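Local atomic coordinates of beta-galactosidase (Bacillus circulans, PDB entry 4MAD), a protein that probably hydrolyses terminal non-reducing beta-D-galactose residues of beta-D-galactosides, as a member of glycoside hydrolase family 35. Residues Q179-L182 / Q183-D187; Y560-A563 / P564-Q567. All blocks are in the same frame, centred on the assembly; numbering follows the deposited sequence.

Contact 1 of 2, residues Q179-L182 / Q183-D187; sequences QKYL and QYLRD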
loop_
_atom_site.group_PDB
_atom_site.type_symbol
_atom_site.label_atom_id
_atom_site.label_comp_id
_atom_site.label_asym_id
_atom_site.label_seq_id
_atom_site.Cartn_x
_atom_site.Cartn_y
_atom_site.Cartn_z
ATOM N N GLN A 179 -11.475 19.713 15.059
ATOM C CA GLN A 179 -12.624 19.128 15.700
ATOM C C GLN A 179 -13.886 19.211 14.874
ATOM O O GLN A 179 -14.663 18.313 14.856
ATOM C CB GLN A 179 -12.744 19.550 17.171
ATOM C CG GLN A 179 -13.819 18.857 17.973
ATOM C CD GLN A 179 -13.496 17.458 18.428
ATOM O OE1 GLN A 179 -12.358 17.039 18.471
ATOM N NE2 GLN A 179 -14.520 16.749 18.804
ATOM N N LYS A 180 -14.050 20.290 14.144
ATOM C CA LYS A 180 -15.187 20.393 13.297
ATOM C C LYS A 180 -15.152 19.293 12.262
ATOM O O LYS A 180 -16.147 18.743 11.948
ATOM C CB LYS A 180 -15.231 21.736 12.594
ATOM C CG LYS A 180 -15.840 22.831 13.384
ATOM C CD LYS A 180 -16.183 24.040 12.527
ATOM C CE LYS A 180 -17.470 23.864 11.746
ATOM N NZ LYS A 180 -18.692 24.513 12.321
ATOM N N TYR A 181 -13.988 19.035 11.714
ATOM C CA TYR A 181 -13.845 17.946 10.760
ATOM C C TYR A 181 -14.177 16.587 11.379
ATOM O O TYR A 181 -14.898 15.836 10.818
ATOM C CB TYR A 181 -12.411 17.898 10.286
ATOM C CG TYR A 181 -11.972 16.645 9.537
ATOM C CD1 TYR A 181 -12.693 16.129 8.521
ATOM C CD2 TYR A 181 -10.808 16.026 9.837
ATOM C CE1 TYR A 181 -12.261 15.011 7.851
ATOM C CE2 TYR A 181 -10.399 14.922 9.192
ATOM C CZ TYR A 181 -11.115 14.418 8.197
ATOM O OH TYR A 181 -10.669 13.335 7.570
ATOM N N LEU A 182 -13.641 16.314 12.557
ATOM C CA LEU A 182 -13.896 15.043 13.195
ATOM C C LEU A 182 -15.388 14.856 13.503
ATOM O O LEU A 182 -15.937 13.828 13.312
ATOM C CB LEU A 182 -13.094 14.916 14.464
ATOM C CG LEU A 182 -11.592 14.779 14.317
ATOM C CD1 LEU A 182 -10.892 14.754 15.651
ATOM C CD2 LEU A 182 -11.254 13.590 13.534
ATOM N N GLN A 183 -16.012 15.911 13.983
ATOM C CA GLN A 183 -17.417 15.893 14.276
ATOM C C GLN A 183 -18.246 15.688 13.055
ATOM O O GLN A 183 -19.185 14.979 13.071
ATOM C CB GLN A 183 -17.844 17.112 15.095
ATOM C CG GLN A 183 -17.236 17.102 16.458
ATOM C CD GLN A 183 -17.751 18.141 17.378
ATOM O OE1 GLN A 183 -18.762 18.696 17.150
ATOM N NE2 GLN A 183 -17.017 18.422 18.419
ATOM N N TYR A 184 -17.863 16.317 11.978
ATOM C CA TYR A 184 -18.580 16.122 10.769
ATOM C C TYR A 184 -18.459 14.676 10.282
ATOM O O TYR A 184 -19.383 14.074 9.816
ATOM C CB TYR A 184 -18.050 17.055 9.729
ATOM C CG TYR A 184 -18.810 16.975 8.460
ATOM C CD1 TYR A 184 -19.901 17.768 8.254
ATOM C CD2 TYR A 184 -18.459 16.093 7.485
ATOM C CE1 TYR A 184 -20.608 17.697 7.115
ATOM C CE2 TYR A 184 -19.151 16.027 6.321
ATOM C CZ TYR A 184 -20.241 16.831 6.139
ATOM O OH TYR A 184 -20.977 16.778 4.987
ATOM N N LEU A 185 -17.265 14.155 10.388
ATOM C CA LEU A 185 -17.006 12.763 10.017
ATOM C C LEU A 185 -17.787 11.772 10.880
ATOM O O LEU A 185 -18.388 10.889 10.378
ATOM C CB LEU A 185 -15.528 12.460 10.145
ATOM C CG LEU A 185 -14.937 11.493 9.177
ATOM C CD1 LEU A 185 -15.368 11.800 7.794
ATOM C CD2 LEU A 185 -13.439 11.498 9.257
ATOM N N ARG A 186 -17.810 12.016 12.170
ATOM C CA ARG A 186 -18.523 11.146 13.072
ATOM C C ARG A 186 -20.004 11.098 12.739
ATOM O O ARG A 186 -20.620 10.093 12.687
ATOM C CB ARG A 186 -18.350 11.704 14.464
ATOM C CG ARG A 186 -19.204 11.129 15.563
ATOM C CD ARG A 186 -19.351 12.089 16.693
ATOM N NE ARG A 186 -20.112 13.293 16.375
ATOM C CZ ARG A 186 -20.148 14.385 17.119
ATOM N NH1 ARG A 186 -19.504 14.439 18.252
ATOM N NH2 ARG A 186 -20.847 15.417 16.746
ATOM N N ASP A 187 -20.535 12.275 12.530
ATOM C CA ASP A 187 -21.924 12.423 12.183
ATOM C C ASP A 187 -22.253 11.818 10.844
ATOM O O ASP A 187 -23.282 11.221 10.665
ATOM C CB ASP A 187 -22.354 13.875 12.235
ATOM C CG ASP A 187 -22.333 14.442 13.639
ATOM O OD1 ASP A 187 -22.199 13.711 14.606
ATOM O OD2 ASP A 187 -22.427 15.651 13.739
#
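Gln-179 O accepts Gln-183 N at 2.9 Å, with an N-H...O angle of 167°. It is the first of four i to i+4 bonds that join 179-182 to 183-187 within one alpha-helix. Lys-180 O takes Tyr-184 N at 3.0 Å, and Tyr-181 O takes Leu-185 N at 2.9 Å. Leu-182 O takes Arg-186 N at 2.8 Å.

The side chains of Gln-179 and Gln-183 cross on one flank, with their amide planes 78° apart. CG of Gln-183 also passes over one face of the Arg-186 guanidinium, offset toward its rim. In the plane of that group, Arg-186 NE forms a salt bridge to Asp-187 OD1 at 2.8 Å, meeting the carboxylate from above its plane. An alanine in place of Gln-183 would probably take away the CG contact on that guanidinium face and leave the Gln-179 side chain freer to turn.

On the inner side, Tyr-181 has CG anti to the backbone N (chi1 166°), which lays the ring alongside Leu-185. Leu-185 CD2 meets Tyr-181 CZ obliquely at 3.9 Å. The buried Tyr-181 OH is hydrogen-bonded to both Glu-169 OE2 and Tyr-137 OH, Tyr-184 OH to Asp-142 OD2, and Arg-186 NH1 to Glu-215 O.

The side chain of Leu-182 is about 10 Å from that of Glu-171, the predicted proton donor. Tyr-181 and Tyr-184 pack on Leu-138 of helix 135-152. Helix 179-192 is the crossover between parallel strands 163-167 and 197-202 of the (beta/alpha)8 barrel.

Contact 2 of 2, residues Y560-A563 / P564-Q567; sequences YVPA and PFLQ
Ala-563 O accepts Leu-566 N at 2.9 Å, the shorter of two i to i+3 bonds here. The other runs from Phe-565 N to Pro-562 O at 3.1 Å. Both donors stand above the plane of the carbonyl they meet, and both bonds are bent, with N-H...O angles of 141° and 147°. Pro-564 N, 3.0 Å from Pro-562 O, has no hydrogen to share. Asp-527 OD1 accepts Ala-563 N.

The two overlapping turns make a short 3-10 segment, 563-565. It follows edge strand 558-561 of the antiparallel sheet in the galactose-binding domain and opens the loop to strand 569-577.

Pro-562 and Phe-565 meet across the turn. Pro-562 CG sits over one face of the Phe-565 ring, 4.2 Å from the centroid, in a CH-pi contact. Pro-562 CD comes to 3.6 Å from Phe-565 CD2. The ring is placed there with CG anti to the carbonyl carbon (chi1 -74°). It also stacks with His-545.

Val-561 CG1 lies 4.2 Å from Leu-566 CG. Val-561 and Phe-565 both pack on Leu-547 of strand 545-551, while Ala-563 touches Tyr-47.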
loop_
_atom_site.group_PDB
_atom_site.type_symbol
_atom_site.label_atom_id
_atom_site.label_comp_id
_atom_site.label_asym_id
_atom_site.label_seq_id
_atom_site.Cartn_x
_atom_site.Cartn_y
_atom_site.Cartn_z
ATOM N N TYR A 560 6.629 -12.456 -4.874
ATOM C CA TYR A 560 5.655 -13.508 -4.719
ATOM C C TYR A 560 4.710 -13.525 -5.877
ATOM O O TYR A 560 4.178 -12.550 -6.240
ATOM C CB TYR A 560 4.933 -13.350 -3.390
ATOM C CG TYR A 560 3.642 -14.081 -3.126
ATOM C CD1 TYR A 560 3.546 -15.430 -3.207
ATOM C CD2 TYR A 560 2.550 -13.395 -2.739
ATOM C CE1 TYR A 560 2.408 -16.046 -2.944
ATOM C CE2 TYR A 560 1.398 -13.994 -2.489
ATOM C CZ TYR A 560 1.330 -15.340 -2.582
ATOM O OH TYR A 560 0.165 -15.927 -2.324
ATOM N N VAL A 561 4.533 -14.715 -6.403
ATOM C CA VAL A 561 3.575 -15.006 -7.409
ATOM C C VAL A 561 2.481 -15.941 -6.884
ATOM O O VAL A 561 2.687 -17.088 -6.781
ATOM C CB VAL A 561 4.250 -15.710 -8.573
ATOM C CG1 VAL A 561 3.300 -15.914 -9.685
ATOM C CG2 VAL A 561 5.466 -15.015 -9.007
ATOM N N PRO A 562 1.317 -15.430 -6.603
ATOM C CA PRO A 562 0.213 -16.271 -6.205
ATOM C C PRO A 562 -0.199 -17.232 -7.319
ATOM O O PRO A 562 -0.249 -16.854 -8.436
ATOM C CB PRO A 562 -0.913 -15.268 -5.959
ATOM C CG PRO A 562 -0.272 -14.032 -5.758
ATOM C CD PRO A 562 0.938 -14.028 -6.563
ATOM N N ALA A 563 -0.603 -18.431 -6.962
ATOM C CA ALA A 563 -0.930 -19.392 -7.983
ATOM C C ALA A 563 -2.007 -18.908 -8.958
ATOM O O ALA A 563 -1.950 -19.235 -10.111
ATOM C CB ALA A 563 -1.341 -20.648 -7.371
ATOM N N PRO A 564 -2.972 -18.140 -8.500
ATOM C CA PRO A 564 -4.078 -17.723 -9.370
ATOM C C PRO A 564 -3.664 -16.880 -10.554
ATOM O O PRO A 564 -4.383 -16.786 -11.486
ATOM C CB PRO A 564 -4.946 -16.942 -8.440
ATOM C CG PRO A 564 -4.791 -17.656 -7.158
ATOM C CD PRO A 564 -3.341 -17.970 -7.095
ATOM N N PHE A 565 -2.524 -16.228 -10.434
ATOM C CA PHE A 565 -1.919 -15.482 -11.487
ATOM C C PHE A 565 -1.440 -16.389 -12.656
ATOM O O PHE A 565 -1.294 -15.953 -13.741
ATOM C CB PHE A 565 -0.783 -14.654 -10.930
ATOM C CG PHE A 565 -1.217 -13.433 -10.127
ATOM C CD1 PHE A 565 -2.527 -13.144 -9.894
ATOM C CD2 PHE A 565 -0.280 -12.585 -9.611
ATOM C CE1 PHE A 565 -2.872 -12.061 -9.175
ATOM C CE2 PHE A 565 -0.629 -11.517 -8.925
ATOM C CZ PHE A 565 -1.923 -11.255 -8.687
ATOM N N LEU A 566 -1.097 -17.618 -12.327
ATOM C CA LEU A 566 -0.653 -18.656 -13.241
ATOM C C LEU A 566 -1.773 -19.524 -13.867
ATOM O O LEU A 566 -2.865 -19.562 -13.388
ATOM C CB LEU A 566 0.334 -19.585 -12.548
ATOM C CG LEU A 566 1.668 -19.021 -12.050
ATOM C CD1 LEU A 566 2.487 -19.951 -11.229
ATOM C CD2 LEU A 566 2.429 -18.501 -13.175
ATOM N N GLN A 567 -1.425 -20.170 -14.963
ATOM C CA GLN A 567 -2.289 -21.108 -15.626
ATOM C C GLN A 567 -1.504 -22.276 -16.164
ATOM O O GLN A 567 -0.325 -22.196 -16.395
ATOM C CB GLN A 567 -3.085 -20.458 -16.730
ATOM C CG GLN A 567 -2.292 -20.031 -17.911
ATOM C CD GLN A 567 -3.082 -19.079 -18.777
ATOM O OE1 GLN A 567 -3.534 -18.061 -18.310
ATOM N NE2 GLN A 567 -3.267 -19.417 -20.006
#

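How the contacts relate
From the N terminus, the chain builds the parallel barrel first and reaches contact 1 in the helix after its fourth strand. Contact 1 closes a helical turn there, before the chain returns to the barrel as strand 197-202. The chain completes the barrel, gives strand 357-366 to the sheet of contact 2, passes through the first all-beta domain and returns to that sheet from strand 514-522. Contact 2 closes a tight turn at the end of strand 558-561. The two are in series, neither nested nor crossing. The centres of contact 1 and contact 2 are about 43 Å apart. Contact 1 belongs to the barrel; contact 2, through Tyr-47 and Val-44, also brings the galactose-binding domain against it.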